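Local coordinates for protein beta-N-acetylhexosaminidase (Thermotoga neapolitana, PDB 5BZA) that probably hydrolyses terminal non-reducing N-acetyl-D-hexosamine residues from N-acetyl-beta-D-hexosaminides, as a thermostable glycosyl hydrolase family 3 enzyme, at residues P157-F162 with T204-A209; L241-A246 with G270-L275. One frame throughout, in Å; residues are numbered along the deposited sequence.

Contact 1: residues P157-F162 with T204-A209. With CD (cadmium ion), chain N.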
loop_
_atom_site.group_PDB
_atom_site.type_symbol
_atom_site.label_atom_id
_atom_site.label_comp_id
_atom_site.label_asym_id
_atom_site.label_seq_id
_atom_site.Cartn_x
_atom_site.Cartn_y
_atom_site.Cartn_z
ATOM N N PRO B 157 4.774 -14.266 -13.210
ATOM C CA PRO B 157 5.646 -14.803 -12.162
ATOM C C PRO B 157 7.005 -15.207 -12.698
ATOM O O PRO B 157 7.149 -15.481 -13.887
ATOM C CB PRO B 157 4.860 -16.014 -11.636
ATOM C CG PRO B 157 4.064 -16.458 -12.797
ATOM C CD PRO B 157 3.690 -15.204 -13.563
ATOM N N CYS B 158 7.994 -15.179 -11.815
ATOM C CA CYS B 158 9.327 -15.723 -12.090
ATOM C C CYS B 158 9.697 -16.727 -10.996
ATOM O O CYS B 158 10.038 -16.368 -9.857
ATOM C CB CYS B 158 10.370 -14.604 -12.159
ATOM S SG CYS B 158 12.033 -15.200 -12.578
ATOM N N ILE B 159 9.603 -17.999 -11.327
ATOM C CA ILE B 159 9.840 -19.025 -10.330
ATOM C C ILE B 159 11.343 -19.147 -10.070
ATOM O O ILE B 159 12.134 -18.928 -10.939
ATOM C CB ILE B 159 9.205 -20.375 -10.763
ATOM C CG1 ILE B 159 9.741 -20.843 -12.118
ATOM C CG2 ILE B 159 7.679 -20.244 -10.773
ATOM C CD1 ILE B 159 9.099 -22.145 -12.588
ATOM N N LYS B 160 11.713 -19.484 -8.842
ATOM C CA LYS B 160 13.110 -19.501 -8.418
ATOM C C LYS B 160 13.272 -20.485 -7.254
ATOM O O LYS B 160 12.287 -20.794 -6.580
ATOM C CB LYS B 160 13.554 -18.075 -8.011
ATOM C CG LYS B 160 12.813 -17.527 -6.797
ATOM C CD LYS B 160 13.113 -16.045 -6.591
ATOM C CE LYS B 160 12.342 -15.490 -5.409
ATOM N NZ LYS B 160 12.630 -14.060 -5.192
ATOM N N HIS B 161 14.487 -21.010 -7.028
ATOM C CA HIS B 161 15.633 -20.835 -7.910
ATOM C C HIS B 161 16.014 -22.169 -8.554
ATOM O O HIS B 161 16.473 -23.091 -7.869
ATOM C CB HIS B 161 16.857 -20.277 -7.150
ATOM C CG HIS B 161 16.538 -19.241 -6.106
ATOM N ND1 HIS B 161 15.928 -19.540 -4.904
ATOM C CD2 HIS B 161 16.793 -17.911 -6.080
ATOM C CE1 HIS B 161 15.805 -18.439 -4.190
ATOM N NE2 HIS B 161 16.302 -17.439 -4.886
ATOM N N PHE B 162 15.877 -22.249 -9.873
ATOM C CA PHE B 162 16.108 -23.487 -10.599
ATOM C C PHE B 162 17.575 -23.963 -10.470
ATOM O O PHE B 162 18.492 -23.182 -10.743
ATOM C CB PHE B 162 15.748 -23.272 -12.078
ATOM C CG PHE B 162 16.142 -24.418 -12.960
ATOM C CD1 PHE B 162 15.290 -25.499 -13.129
ATOM C CD2 PHE B 162 17.381 -24.442 -13.567
ATOM C CE1 PHE B 162 15.667 -26.565 -13.906
ATOM C CE2 PHE B 162 17.776 -25.535 -14.334
ATOM C CZ PHE B 162 16.917 -26.578 -14.508
ATOM N N THR B 204 5.470 -18.058 -17.599
ATOM C CA THR B 204 6.322 -17.787 -16.440
ATOM C C THR B 204 7.759 -17.499 -16.871
ATOM O O THR B 204 8.177 -17.914 -17.935
ATOM C CB THR B 204 6.321 -18.995 -15.413
ATOM O OG1 THR B 204 7.097 -18.650 -14.259
ATOM C CG2 THR B 204 6.955 -20.276 -16.010
ATOM N N ALA B 205 8.519 -16.757 -16.062
ATOM C CA ALA B 205 9.979 -16.754 -16.262
ATOM C C ALA B 205 10.616 -17.734 -15.253
ATOM O O ALA B 205 9.988 -18.145 -14.275
ATOM C CB ALA B 205 10.583 -15.324 -16.129
ATOM N N VAL B 206 11.861 -18.114 -15.501
ATOM C CA VAL B 206 12.575 -18.972 -14.551
ATOM C C VAL B 206 13.872 -18.281 -14.136
ATOM O O VAL B 206 14.660 -17.861 -14.996
ATOM C CB VAL B 206 12.926 -20.355 -15.143
ATOM C CG1 VAL B 206 13.806 -21.136 -14.148
ATOM C CG2 VAL B 206 11.674 -21.115 -15.476
ATOM N N MET B 207 14.097 -18.178 -12.829
ATOM C CA MET B 207 15.384 -17.682 -12.326
ATOM C C MET B 207 16.310 -18.840 -11.869
ATOM O O MET B 207 15.869 -19.752 -11.194
ATOM C CB MET B 207 15.159 -16.682 -11.175
ATOM C CG MET B 207 16.428 -15.910 -10.825
ATOM S SD MET B 207 16.317 -14.802 -9.364
ATOM C CE MET B 207 15.207 -13.506 -9.975
ATOM N N THR B 208 17.585 -18.792 -12.234
ATOM C CA THR B 208 18.554 -19.868 -11.887
ATOM C C THR B 208 19.138 -19.683 -10.515
ATOM O O THR B 208 19.111 -18.572 -9.985
ATOM C CB THR B 208 19.720 -19.954 -12.889
ATOM O OG1 THR B 208 20.487 -18.743 -12.836
ATOM C CG2 THR B 208 19.182 -20.167 -14.297
ATOM N N ALA B 209 19.585 -20.775 -9.903
ATOM C CA ALA B 209 20.282 -20.687 -8.638
ATOM C C ALA B 209 21.782 -20.641 -8.820
ATOM O O ALA B 209 22.345 -21.478 -9.550
ATOM C CB ALA B 209 19.903 -21.847 -7.759
HETATM CD CD CD N . 17.747 -15.180 -4.440
#
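Strands 157-160 and 205-208 run parallel in the TIM barrel, and backbone hydrogen bonds carry most of this contact. Pro157 O accepts from Ala205 N at 2.9 Å, and Ala205 O accepts from Ile159 N at 3.0 Å. The Ile159 N-H lies above the Ala205 carbonyl plane. The straightest bond is Met207 N to Ile159 O, 2.8 Å and 177° at the hydrogen, nearly along the C=O axis. A beta bulge follows. The peptide between Lys160 and His161 is cis, and Phe162, not His161, pairs with Thr208. Met207 O takes Phe162 N, and Phe162 O takes Ala209 N.

The apolar contacts lie on two faces. On one, Cys158 SG, anti to its backbone N, meets Ala205 CB at 3.8 Å and Met207 CB at 3.7 Å. On the other, Val206 sits between two neighbours: its CG2 meets Ile159 CG1, and its CG1 meets Phe162 CB at 3.6 Å. Past the bulge, His161 CB rests on Ala209 CB.

The metal contact is at the C-terminal end. His161 NE2 binds cadmium at 2.7 Å. Its ND1 is hydrogen-bonded to Asp117, which should fix the ring's rotation, and Lys160 CB packs on one ring face.

Lys160 NZ bonds to Phe112 O and forms a salt bridge to Glu65. Strand 110-111 borders 157-162 and strand 241-243 borders 205-208. Outside the barrel, helices 136-153 and 192-198 cover Ile159, and helix 225-235 packs on Phe162 and Thr208.

Contact 2: residues L241-A246 with G270-L275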
loop_
_atom_site.group_PDB
_atom_site.type_symbol
_atom_site.label_atom_id
_atom_site.label_comp_id
_atom_site.label_asym_id
_atom_site.label_seq_id
_atom_site.Cartn_x
_atom_site.Cartn_y
_atom_site.Cartn_z
ATOM N N LEU B 241 11.519 -17.537 -20.828
ATOM C CA LEU B 241 12.563 -16.624 -20.404
ATOM C C LEU B 241 13.310 -17.148 -19.180
ATOM O O LEU B 241 12.690 -17.509 -18.151
ATOM C CB LEU B 241 11.933 -15.240 -20.118
ATOM C CG LEU B 241 12.814 -14.109 -19.580
ATOM C CD1 LEU B 241 13.922 -13.721 -20.599
ATOM C CD2 LEU B 241 11.968 -12.872 -19.223
ATOM N N VAL B 242 14.640 -17.202 -19.303
ATOM C CA VAL B 242 15.519 -17.635 -18.221
ATOM C C VAL B 242 16.435 -16.510 -17.777
ATOM O O VAL B 242 17.175 -15.941 -18.587
ATOM C CB VAL B 242 16.437 -18.861 -18.650
ATOM C CG1 VAL B 242 17.577 -19.135 -17.597
ATOM C CG2 VAL B 242 15.614 -20.083 -18.917
ATOM N N LEU B 243 16.435 -16.237 -16.478
ATOM C CA LEU B 243 17.261 -15.192 -15.873
ATOM C C LEU B 243 18.285 -15.724 -14.925
ATOM O O LEU B 243 18.002 -16.650 -14.186
ATOM C CB LEU B 243 16.412 -14.195 -15.049
ATOM C CG LEU B 243 15.684 -12.987 -15.580
ATOM C CD1 LEU B 243 14.756 -13.376 -16.701
ATOM C CD2 LEU B 243 14.881 -12.492 -14.398
ATOM N N SER B 244 19.442 -15.079 -14.863
ATOM C CA SER B 244 20.349 -15.375 -13.771
ATOM C C SER B 244 19.802 -14.838 -12.460
ATOM O O SER B 244 19.011 -13.863 -12.432
ATOM C CB SER B 244 21.732 -14.782 -14.058
ATOM O OG SER B 244 21.799 -13.379 -13.837
ATOM N N ASP B 245 20.231 -15.425 -11.352
ATOM C CA ASP B 245 20.168 -14.656 -10.106
ATOM C C ASP B 245 21.220 -13.536 -10.288
ATOM O O ASP B 245 21.946 -13.541 -11.281
ATOM C CB ASP B 245 20.438 -15.510 -8.864
ATOM C CG ASP B 245 19.802 -14.920 -7.614
ATOM O OD1 ASP B 245 19.377 -13.739 -7.686
ATOM O OD2 ASP B 245 19.753 -15.596 -6.548
ATOM N N ALA B 246 21.315 -12.572 -9.377
ATOM C CA ALA B 246 22.185 -11.393 -9.632
ATOM C C ALA B 246 23.652 -11.799 -9.770
ATOM O O ALA B 246 24.225 -12.402 -8.868
ATOM C CB ALA B 246 22.034 -10.356 -8.531
ATOM N N GLY B 270 20.951 -19.344 -21.093
ATOM C CA GLY B 270 20.307 -18.227 -20.428
ATOM C C GLY B 270 19.881 -17.076 -21.347
ATOM O O GLY B 270 20.479 -16.854 -22.402
ATOM N N ASN B 271 18.851 -16.328 -20.951
ATOM C CA ASN B 271 18.381 -15.209 -21.747
ATOM C C ASN B 271 18.687 -13.839 -21.139
ATOM O O ASN B 271 19.174 -12.949 -21.824
ATOM C CB ASN B 271 16.881 -15.293 -21.961
ATOM C CG ASN B 271 16.452 -16.571 -22.608
ATOM O OD1 ASN B 271 15.485 -17.200 -22.145
ATOM N ND2 ASN B 271 17.117 -16.950 -23.709
ATOM N N MET B 272 18.351 -13.630 -19.873
ATOM C CA MET B 272 18.591 -12.317 -19.305
ATOM C C MET B 272 19.522 -12.372 -18.140
ATOM O O MET B 272 19.285 -13.093 -17.172
ATOM C CB MET B 272 17.288 -11.639 -18.851
ATOM C CG MET B 272 16.370 -11.253 -19.971
ATOM S SD MET B 272 14.983 -10.189 -19.477
ATOM C CE MET B 272 15.779 -8.580 -19.524
ATOM N N ILE B 273 20.545 -11.535 -18.208
ATOM C CA ILE B 273 21.476 -11.385 -17.098
ATOM C C ILE B 273 20.960 -10.377 -16.060
ATOM O O ILE B 273 20.744 -9.221 -16.394
ATOM C CB ILE B 273 22.829 -10.970 -17.624
ATOM C CG1 ILE B 273 23.343 -12.131 -18.489
ATOM C CG2 ILE B 273 23.728 -10.624 -16.465
ATOM C CD1 ILE B 273 24.553 -11.841 -19.337
ATOM N N LEU B 274 20.743 -10.831 -14.820
ATOM C CA LEU B 274 20.287 -9.958 -13.751
ATOM C C LEU B 274 21.491 -9.323 -13.024
ATOM O O LEU B 274 22.401 -10.032 -12.576
ATOM C CB LEU B 274 19.388 -10.737 -12.781
ATOM C CG LEU B 274 18.815 -9.980 -11.576
ATOM C CD1 LEU B 274 17.688 -9.014 -12.040
ATOM C CD2 LEU B 274 18.296 -10.865 -10.467
ATOM N N LEU B 275 21.557 -7.985 -13.024
ATOM C CA LEU B 275 22.525 -7.209 -12.219
ATOM C C LEU B 275 21.860 -6.580 -11.039
ATOM O O LEU B 275 20.822 -5.960 -11.216
ATOM C CB LEU B 275 23.163 -6.104 -13.033
ATOM C CG LEU B 275 23.806 -6.641 -14.296
ATOM C CD1 LEU B 275 24.334 -5.499 -15.116
ATOM C CD2 LEU B 275 24.928 -7.654 -13.877
#
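This contact closes the TIM barrel of the glycosyl hydrolase family 3 domain, joining strand 241-243 to the run into strand 273-275, the last strand of the barrel. The two strands are linked by a beta-alpha-beta crossover through helix 258-268. The two segments share a single backbone bridge, Leu243 with Met272.

Val242 O is gripped twice. Met272 N reaches it at 2.9 Å, and so does Asn271 N, which lies on a lone pair in the carbonyl plane. Asn271 is bent out of strand conformation (psi -51°), so both amides can converge on one oxygen. Its side chain turns back to the same residue: OD1 accepts from Val242 N at 3.0 Å. Arg233 also donates to OD1, and Ser305 bonds ND2, so bonds at both OD1 and ND2 fix the orientation of the amide. Ser244 N then bonds Met272 O nearly along the C=O axis.

Leu241 CD1 packs on Met272 CG at 3.5 Å. Leu243 and Met272 lie side by side, with CD1 against CB. Phe10 of strand 9-13 packs on Leu243, Met272 and Leu274, while Leu241 and Met272 also meet helix 299-314. Leu274 points at the other chain segment, and its CB is close to Ser244 O at 3.2 Å.

Ser244 OG is used twice, once as acceptor and once as donor. It accepts from Leu274 N at 2.9 Å and donates to Asp245 O at 2.6 Å, a short bond made from above the carbonyl plane. Asp245 heads for the metal with OD2, completing the cadmium site of His161. Its other oxygen, OD1, accepts from Ala246 N at 2.8 Å, with the donor 37° out of the carboxylate plane.

In the fold
Contact 1 comes first along the chain and closes before contact 2 opens. Their centres are about 9 Å apart, on the same side of the chain's centre. Both belong to the parallel barrel sheet, where strand 205-208 lies between 156-162 and 241-243. Backbone pairing ties them together: Val206 N to Leu241 O and Val206 O to Leu243 N, probable hydrogen bonds of 2.8 Å each. Beyond them, contact 2 joins the two ends of the strand order and so closes the ring. The C-terminal ends of strands 156-162 and 241-243 point the same way, which brings His161 and Asp245 together at one cadmium ion.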